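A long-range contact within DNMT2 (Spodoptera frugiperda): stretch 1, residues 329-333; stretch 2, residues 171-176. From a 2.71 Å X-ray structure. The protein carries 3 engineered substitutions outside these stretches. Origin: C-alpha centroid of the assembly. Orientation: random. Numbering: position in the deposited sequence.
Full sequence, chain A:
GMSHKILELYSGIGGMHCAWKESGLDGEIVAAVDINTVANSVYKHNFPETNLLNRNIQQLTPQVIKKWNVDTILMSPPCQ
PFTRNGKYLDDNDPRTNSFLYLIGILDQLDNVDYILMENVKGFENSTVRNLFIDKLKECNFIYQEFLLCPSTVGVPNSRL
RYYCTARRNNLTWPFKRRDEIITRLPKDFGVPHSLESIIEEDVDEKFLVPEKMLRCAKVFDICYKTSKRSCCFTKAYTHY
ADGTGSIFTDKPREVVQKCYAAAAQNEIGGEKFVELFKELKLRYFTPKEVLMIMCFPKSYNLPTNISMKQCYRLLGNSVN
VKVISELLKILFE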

# COMPACT_ATOMS: atom_id res chain seq x y z
N LYS A 329 6.25 -6.13 -14.52
CA LYS A 329 7.03 -6.15 -15.75
C LYS A 329 8.25 -7.06 -15.60
O LYS A 329 8.56 -7.85 -16.48
CB LYS A 329 7.48 -4.75 -16.16
CG LYS A 329 6.35 -3.85 -16.58
CD LYS A 329 6.83 -2.43 -16.82
CE LYS A 329 5.65 -1.47 -16.83
NZ LYS A 329 5.94 -0.25 -17.63
N ILE A 330 8.93 -6.93 -14.47
CA ILE A 330 10.12 -7.73 -14.20
C ILE A 330 9.76 -9.21 -14.04
O ILE A 330 10.40 -10.08 -14.63
CB ILE A 330 10.85 -7.21 -12.96
CG1 ILE A 330 11.54 -5.89 -13.28
CG2 ILE A 330 11.86 -8.22 -12.45
CD1 ILE A 330 12.18 -5.23 -12.10
N LEU A 331 8.72 -9.48 -13.26
CA LEU A 331 8.29 -10.84 -12.98
C LEU A 331 7.92 -11.63 -14.24
O LEU A 331 8.10 -12.85 -14.30
CB LEU A 331 7.10 -10.82 -12.01
CG LEU A 331 6.48 -12.17 -11.61
CD1 LEU A 331 7.53 -13.12 -11.04
CD2 LEU A 331 5.34 -11.98 -10.62
N PHE A 332 7.41 -10.93 -15.25
CA PHE A 332 6.89 -11.59 -16.44
C PHE A 332 7.81 -11.50 -17.66
O PHE A 332 7.48 -12.00 -18.73
CB PHE A 332 5.50 -11.06 -16.79
CG PHE A 332 4.42 -11.52 -15.84
CD1 PHE A 332 3.53 -12.51 -16.22
CD2 PHE A 332 4.32 -10.99 -14.57
CE1 PHE A 332 2.54 -12.94 -15.35
CE2 PHE A 332 3.34 -11.42 -13.70
CZ PHE A 332 2.45 -12.40 -14.09
N GLU A 333 8.96 -10.86 -17.49
CA GLU A 333 9.89 -10.74 -18.61
C GLU A 333 10.59 -12.08 -18.86
O GLU A 333 10.25 -12.81 -19.80
CB GLU A 333 10.92 -9.64 -18.35
CG GLU A 333 12.08 -10.06 -17.48
CD GLU A 333 12.96 -8.90 -17.07
OE1 GLU A 333 14.15 -9.13 -16.76
OE2 GLU A 333 12.47 -7.75 -17.03
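Stretch 2, residues 171-176: LTWPFK

Stretch 2 has no regular helix or strand. Its backbone dihedrals are extended at L171, T172, W173, F175 and K176 (phi between -111° and -62°, psi between 81° and 128°), and the run is broken at P174, where phi/psi of -62°/-23° puts a bend between the two aromatic residues. Stretch 1 belongs to a helix that begins earlier in the chain, and E333 is the C-terminal residue. The register is antiparallel in sense: the CA of I330 lies 7.1 Å from the CA of F175, and the CA of E333 lies 6.5 Å from the CA of W173, so stretch 2 advances from E333 back toward I330. With no regular element in stretch 2, a crossing angle has no meaning here. The contact buries 316 Å², both sides summed, and joins residues at least 155 positions apart in sequence.

One hydrogen bond crosses between the stretches. W173 NE1 donates to the carbonyl oxygen I330 O at 3.0 Å, with an N-H...O angle of 169°, close to linear. I330 O lies near the plane of the indole, at its edge, which is where the N-H points. The same oxygen accepts the backbone N of E333 at 3.3 Å, so it serves both the last turn of stretch 1 and the indole. The tryptophan reaches it with chi1 at -158° (t) and chi2 at 18°; its CA-to-CB bond points sideways, yet the end of the side chain comes nearer.

The apolar contacts centre on I330, whose side chain has chi1 m and chi2 t. Its CG2 sits over one face of the F175 ring, 3.9 Å from the centroid and 19° off the ring normal, a CH-pi arrangement; the closest ring atom is F175 CD1, 3.7 Å from I330 CG2. The same methyl is 4.4 Å from W173 CZ2, so it touches both aromatic side chains. F175 directs its CA-to-CB bond toward stretch 1, with chi1 at -175° (t).

Most of the remaining contacts are van der Waals packing at E333, which has 84 Å² covered, the largest share of any residue here. Its backbone C approaches P174 CD at 3.4 Å, while its CG lies 4.2 Å from that CD and 4.1 Å from W173 NE1. At the end of the side chain, E333 OE1 comes within 3.4 Å of F175 CB, near the plane of the phenyl ring at its edge. K329 and F332 make no contact with stretch 2.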

# COMPACT_ATOMS: atom_id res chain seq x y z
N LEU A 171 10.09 -21.84 -16.66
CA LEU A 171 9.77 -20.77 -17.59
C LEU A 171 11.01 -19.89 -17.66
O LEU A 171 11.55 -19.48 -16.63
CB LEU A 171 8.58 -19.97 -17.07
CG LEU A 171 7.48 -20.80 -16.39
CD1 LEU A 171 6.44 -19.92 -15.72
CD2 LEU A 171 6.83 -21.75 -17.39
N THR A 172 11.47 -19.61 -18.88
CA THR A 172 12.71 -18.87 -19.07
C THR A 172 12.62 -17.46 -18.54
O THR A 172 11.88 -16.63 -19.08
CB THR A 172 13.06 -18.77 -20.55
OG1 THR A 172 11.90 -18.38 -21.29
CG2 THR A 172 13.58 -20.11 -21.06
N TRP A 173 13.40 -17.19 -17.49
CA TRP A 173 13.41 -15.87 -16.85
C TRP A 173 14.73 -15.14 -17.09
O TRP A 173 15.74 -15.46 -16.46
CB TRP A 173 13.18 -16.02 -15.36
CG TRP A 173 12.66 -14.76 -14.71
CD1 TRP A 173 12.09 -13.69 -15.33
CD2 TRP A 173 12.68 -14.45 -13.31
NE1 TRP A 173 11.75 -12.73 -14.41
CE2 TRP A 173 12.09 -13.18 -13.16
CE3 TRP A 173 13.12 -15.13 -12.17
CZ2 TRP A 173 11.95 -12.57 -11.92
CZ3 TRP A 173 12.97 -14.52 -10.93
CH2 TRP A 173 12.39 -13.26 -10.82
N PRO A 174 14.72 -14.16 -18.00
CA PRO A 174 15.89 -13.36 -18.38
C PRO A 174 16.46 -12.56 -17.21
O PRO A 174 17.63 -12.20 -17.23
CB PRO A 174 15.32 -12.39 -19.43
CG PRO A 174 14.08 -13.04 -19.92
CD PRO A 174 13.52 -13.76 -18.75
N PHE A 175 15.63 -12.30 -16.20
CA PHE A 175 16.05 -11.47 -15.08
C PHE A 175 17.22 -12.06 -14.29
O PHE A 175 17.14 -13.18 -13.81
CB PHE A 175 14.88 -11.20 -14.13
CG PHE A 175 15.22 -10.27 -13.02
CD1 PHE A 175 15.40 -8.92 -13.26
CD2 PHE A 175 15.40 -10.74 -11.73
CE1 PHE A 175 15.72 -8.06 -12.24
CE2 PHE A 175 15.72 -9.87 -10.70
CZ PHE A 175 15.88 -8.53 -10.96
N LYS A 176 18.30 -11.29 -14.15
CA LYS A 176 19.45 -11.75 -13.37
C LYS A 176 19.24 -11.63 -11.86
O LYS A 176 19.71 -10.68 -11.23
CB LYS A 176 20.72 -11.00 -13.78
CG LYS A 176 21.99 -11.67 -13.29
CD LYS A 176 23.22 -10.82 -13.55
CE LYS A 176 24.49 -11.67 -13.60
NZ LYS A 176 24.51 -12.67 -12.49